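Local coordinates for protein xyloglucan-specific endo-beta-1,4-glucanase GH12 (Aspergillus niveus, PDB 4NPR) that probably hydrolyses internal beta-1,4-glucosidic linkages of xyloglucan with retention of the anomeric configuration, as a family 12 glycoside hydrolase, at residues A[107-121]-A[223-237]. Numbering follows the deposited sequence.
Sequences TWKWNYSGSNIVADV and TEPFSGSNAVFTVSD. With SO4 (sulfate ion), chain C.
Tyr112 and Thr223 meet between the two sheets of the beta-jelly roll, where polar side chains link the layers. Tyr112 OH, reaching across the interior, donates to Thr223 OG1 over 2.6 Å in the plane of its ring, and is also hydrogen-bonded to Trp74 NE1. With OG1 anti to the backbone N (chi1 177°), Thr223 donates a hydrogen bond to Asp120 O, which takes Glu224 N from the opposite face of its carbonyl plane. On the other side of strand 117-121, Asp120 OD2 and Glu224 OE1 lie 2.6 Å apart.

Strands 107-113 and 231-235 pair antiparallel in one sheet, and strands 117-121 and 223-226 pair likewise in the other, so the two segments pass side by side from sheet to sheet. Backbone bonds run through the bend itself, where Ser115 and Ser229 exchange N-H...O=C bonds in both directions. Past it comes a classic bulge: the carbonyl of Val118 receives both Phe226 N, at 2.7 Å, and Ser227 N, at 3.2 Å.

Apolar contacts fill the space between the sheets. Phe233 CB sits over one face of the Tyr112 ring, 3.9 Å from the centroid, while CE1 of the Phe233 ring presses on Trp110 CB at 3.5 Å and Val121 CG1 at 3.7 Å.

The chemistry implies a sandwich tied by more than apolar contact: a relay of hydrogen bonds from Trp74 through Tyr112 and Thr223 to Asp120 O joins its layers.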
# COMPACT_ATOMS: atom_id res chain seq x y z
N THR A 107 6.23 1.51 -11.21
CA THR A 107 5.54 2.63 -11.82
C THR A 107 4.05 2.51 -11.55
O THR A 107 3.49 1.44 -11.71
CB THR A 107 5.81 2.69 -13.36
OG1 THR A 107 7.21 2.92 -13.63
CG2 THR A 107 4.95 3.82 -14.05
N TRP A 108 3.41 3.62 -11.19
CA TRP A 108 2.05 3.59 -10.72
C TRP A 108 1.40 4.87 -11.17
O TRP A 108 1.93 5.93 -10.96
CB TRP A 108 2.00 3.52 -9.19
CG TRP A 108 0.70 3.08 -8.55
CD1 TRP A 108 -0.44 2.65 -9.19
CD2 TRP A 108 0.44 2.92 -7.15
NE1 TRP A 108 -1.40 2.29 -8.27
CE2 TRP A 108 -0.87 2.43 -7.01
CE3 TRP A 108 1.20 3.14 -6.00
CZ2 TRP A 108 -1.44 2.18 -5.78
CZ3 TRP A 108 0.64 2.88 -4.78
CH2 TRP A 108 -0.67 2.40 -4.67
N LYS A 109 0.23 4.73 -11.79
CA LYS A 109 -0.64 5.81 -12.10
C LYS A 109 -2.03 5.47 -11.55
O LYS A 109 -2.59 4.39 -11.85
CB LYS A 109 -0.70 5.97 -13.62
CG LYS A 109 -1.81 6.89 -14.12
CD LYS A 109 -1.61 8.27 -13.50
CE LYS A 109 -2.41 9.34 -14.22
NZ LYS A 109 -3.80 9.29 -13.73
N TRP A 110 -2.62 6.38 -10.77
CA TRP A 110 -3.96 6.17 -10.21
C TRP A 110 -4.79 7.42 -10.21
O TRP A 110 -4.28 8.54 -10.37
CB TRP A 110 -3.91 5.64 -8.77
CG TRP A 110 -3.17 6.53 -7.81
CD1 TRP A 110 -1.87 6.48 -7.55
CD2 TRP A 110 -3.70 7.61 -7.00
NE1 TRP A 110 -1.51 7.47 -6.64
CE2 TRP A 110 -2.62 8.17 -6.29
CE3 TRP A 110 -4.97 8.17 -6.83
CZ2 TRP A 110 -2.78 9.21 -5.38
CZ3 TRP A 110 -5.11 9.26 -5.93
CH2 TRP A 110 -4.02 9.76 -5.23
N ASN A 111 -6.08 7.20 -9.99
CA ASN A 111 -7.08 8.25 -9.87
C ASN A 111 -8.22 7.90 -8.88
O ASN A 111 -8.63 6.78 -8.79
CB ASN A 111 -7.68 8.56 -11.24
CG ASN A 111 -8.54 9.78 -11.21
OD1 ASN A 111 -8.02 10.89 -10.94
ND2 ASN A 111 -9.87 9.61 -11.38
N TYR A 112 -8.72 8.90 -8.15
CA TYR A 112 -9.86 8.70 -7.28
C TYR A 112 -10.99 9.58 -7.72
O TYR A 112 -10.77 10.73 -8.09
CB TYR A 112 -9.52 9.03 -5.80
CG TYR A 112 -9.60 7.82 -4.85
CD1 TYR A 112 -10.77 7.11 -4.70
CD2 TYR A 112 -8.50 7.40 -4.13
CE1 TYR A 112 -10.85 6.03 -3.86
CE2 TYR A 112 -8.57 6.32 -3.26
CZ TYR A 112 -9.75 5.62 -3.14
OH TYR A 112 -9.82 4.51 -2.31
N SER A 113 -12.22 9.06 -7.68
CA SER A 113 -13.37 9.93 -7.74
C SER A 113 -14.40 9.53 -6.70
O SER A 113 -14.37 8.42 -6.18
CB SER A 113 -13.97 9.95 -9.16
OG SER A 113 -14.35 8.65 -9.60
N GLY A 114 -15.31 10.45 -6.39
CA GLY A 114 -16.50 10.15 -5.56
C GLY A 114 -16.67 11.19 -4.46
O GLY A 114 -15.94 12.13 -4.44
N SER A 115 -17.60 10.98 -3.53
CA SER A 115 -17.95 12.05 -2.58
C SER A 115 -17.51 11.81 -1.13
O SER A 115 -17.60 10.66 -0.61
CB SER A 115 -19.44 12.43 -2.67
OG SER A 115 -20.24 11.28 -2.67
N ASN A 116 -17.02 12.89 -0.49
CA ASN A 116 -16.49 12.87 0.88
C ASN A 116 -15.49 11.76 1.17
O ASN A 116 -15.64 11.01 2.12
CB ASN A 116 -17.64 12.82 1.90
CG ASN A 116 -18.74 13.83 1.59
OD1 ASN A 116 -18.48 15.03 1.39
ND2 ASN A 116 -19.98 13.35 1.50
N ILE A 117 -14.45 11.68 0.36
CA ILE A 117 -13.48 10.57 0.47
C ILE A 117 -12.46 10.71 1.61
O ILE A 117 -11.83 11.76 1.74
CB ILE A 117 -12.74 10.35 -0.86
CG1 ILE A 117 -13.68 9.68 -1.88
CG2 ILE A 117 -11.58 9.39 -0.68
CD1 ILE A 117 -13.26 9.84 -3.33
N VAL A 118 -12.31 9.66 2.42
CA VAL A 118 -11.27 9.56 3.43
C VAL A 118 -10.63 8.18 3.19
O VAL A 118 -11.28 7.18 3.32
CB VAL A 118 -11.84 9.65 4.87
CG1 VAL A 118 -10.73 9.66 5.93
CG2 VAL A 118 -12.75 10.86 5.02
N ALA A 119 -9.37 8.17 2.81
CA ALA A 119 -8.71 7.00 2.21
C ALA A 119 -7.29 7.36 2.00
O ALA A 119 -6.96 8.53 1.88
CB ALA A 119 -9.31 6.66 0.85
N ASP A 120 -6.43 6.35 2.00
CA ASP A 120 -5.06 6.50 1.52
C ASP A 120 -4.81 5.63 0.29
O ASP A 120 -5.59 4.72 -0.01
CB ASP A 120 -4.00 6.23 2.62
CG ASP A 120 -3.91 4.77 3.04
OD1 ASP A 120 -3.63 3.87 2.22
OD2 ASP A 120 -4.08 4.52 4.24
N VAL A 121 -3.75 6.00 -0.44
CA VAL A 121 -3.21 5.25 -1.56
C VAL A 121 -1.75 4.99 -1.22
O VAL A 121 -1.00 5.92 -1.01
CB VAL A 121 -3.31 6.01 -2.90
CG1 VAL A 121 -2.91 5.10 -4.06
CG2 VAL A 121 -4.72 6.55 -3.11
N THR A 223 -5.32 0.78 -1.96
CA THR A 223 -5.90 1.89 -1.24
C THR A 223 -6.56 1.41 0.05
O THR A 223 -7.14 0.32 0.07
CB THR A 223 -6.92 2.64 -2.12
OG1 THR A 223 -7.56 3.70 -1.37
CG2 THR A 223 -7.95 1.71 -2.62
N GLU A 224 -6.47 2.23 1.12
CA GLU A 224 -7.15 1.96 2.41
C GLU A 224 -8.20 3.02 2.66
O GLU A 224 -7.87 4.16 2.99
CB GLU A 224 -6.18 1.99 3.62
CG GLU A 224 -5.27 0.80 3.74
CD GLU A 224 -4.26 0.94 4.91
OE1 GLU A 224 -3.81 2.08 5.17
OE2 GLU A 224 -3.87 -0.09 5.55
N PRO A 225 -9.46 2.67 2.49
CA PRO A 225 -10.52 3.62 2.74
C PRO A 225 -11.04 3.65 4.19
O PRO A 225 -11.12 2.60 4.84
CB PRO A 225 -11.60 3.15 1.79
CG PRO A 225 -11.44 1.69 1.74
CD PRO A 225 -9.95 1.48 1.76
N PHE A 226 -11.42 4.84 4.66
CA PHE A 226 -12.06 5.00 5.96
C PHE A 226 -13.57 5.27 5.79
O PHE A 226 -14.39 4.64 6.43
CB PHE A 226 -11.35 6.08 6.77
CG PHE A 226 -9.87 5.79 7.07
CD1 PHE A 226 -8.88 5.91 6.08
CD2 PHE A 226 -9.45 5.46 8.35
CE1 PHE A 226 -7.52 5.70 6.37
CE2 PHE A 226 -8.09 5.22 8.64
CZ PHE A 226 -7.13 5.35 7.66
N SER A 227 -13.93 6.18 4.89
CA SER A 227 -15.32 6.47 4.56
C SER A 227 -15.47 7.31 3.30
O SER A 227 -14.51 7.90 2.81
CB SER A 227 -15.97 7.21 5.69
OG SER A 227 -15.35 8.47 5.79
N GLY A 228 -16.71 7.34 2.81
CA GLY A 228 -17.09 7.98 1.56
C GLY A 228 -18.19 7.21 0.83
O GLY A 228 -18.60 6.14 1.26
N SER A 229 -18.68 7.78 -0.27
CA SER A 229 -19.70 7.11 -1.14
C SER A 229 -19.34 7.28 -2.59
O SER A 229 -18.76 8.31 -2.96
CB SER A 229 -21.13 7.64 -0.89
OG SER A 229 -21.12 8.98 -0.49
N ASN A 230 -19.70 6.26 -3.38
CA ASN A 230 -19.42 6.19 -4.83
C ASN A 230 -17.98 6.47 -5.19
O ASN A 230 -17.70 7.19 -6.15
CB ASN A 230 -20.34 7.13 -5.60
CG ASN A 230 -21.79 6.82 -5.35
OD1 ASN A 230 -22.26 5.71 -5.65
ND2 ASN A 230 -22.49 7.74 -4.72
N ALA A 231 -17.07 5.91 -4.39
CA ALA A 231 -15.67 6.06 -4.66
C ALA A 231 -15.32 5.07 -5.72
O ALA A 231 -15.89 3.98 -5.81
CB ALA A 231 -14.83 5.83 -3.43
N VAL A 232 -14.38 5.49 -6.55
CA VAL A 232 -13.84 4.68 -7.61
C VAL A 232 -12.37 5.00 -7.59
O VAL A 232 -11.98 6.16 -7.72
CB VAL A 232 -14.44 5.01 -8.99
CG1 VAL A 232 -13.93 4.01 -10.04
CG2 VAL A 232 -15.97 4.99 -8.95
N PHE A 233 -11.57 3.98 -7.33
CA PHE A 233 -10.13 4.06 -7.37
C PHE A 233 -9.70 3.25 -8.61
O PHE A 233 -9.96 2.07 -8.72
CB PHE A 233 -9.54 3.48 -6.10
CG PHE A 233 -8.05 3.35 -6.13
CD1 PHE A 233 -7.24 4.49 -6.17
CD2 PHE A 233 -7.44 2.11 -6.12
CE1 PHE A 233 -5.88 4.38 -6.19
CE2 PHE A 233 -6.06 1.99 -6.11
CZ PHE A 233 -5.29 3.12 -6.14
N THR A 234 -9.05 3.95 -9.53
CA THR A 234 -8.74 3.51 -10.86
C THR A 234 -7.23 3.49 -10.92
O THR A 234 -6.58 4.53 -10.81
CB THR A 234 -9.24 4.54 -11.91
OG1 THR A 234 -10.65 4.74 -11.75
CG2 THR A 234 -9.00 4.08 -13.32
N VAL A 235 -6.69 2.30 -11.09
CA VAL A 235 -5.26 2.11 -11.32
C VAL A 235 -5.07 1.84 -12.81
O VAL A 235 -5.38 0.77 -13.27
CB VAL A 235 -4.75 0.93 -10.49
CG1 VAL A 235 -3.34 0.54 -10.89
CG2 VAL A 235 -4.85 1.27 -9.02
N SER A 236 -4.59 2.80 -13.56
CA SER A 236 -4.60 2.64 -15.00
C SER A 236 -3.29 1.97 -15.47
O SER A 236 -3.22 1.44 -16.58
CB SER A 236 -4.99 3.94 -15.72
OG SER A 236 -4.09 4.96 -15.43
N ASP A 237 -2.28 1.96 -14.60
CA ASP A 237 -1.17 1.04 -14.71
C ASP A 237 -0.33 0.98 -13.42
O ASP A 237 -0.13 1.98 -12.73
CB ASP A 237 -0.31 1.36 -15.92
CG ASP A 237 0.44 2.62 -15.77
OD1 ASP A 237 -0.23 3.68 -15.85
OD2 ASP A 237 1.68 2.55 -15.55
S SO4 C . 5.88 -0.14 -16.89
O1 SO4 C . 6.26 1.16 -16.29
O2 SO4 C . 4.59 -0.55 -16.26
O3 SO4 C . 5.70 0.06 -18.36
O4 SO4 C . 6.93 -1.18 -16.65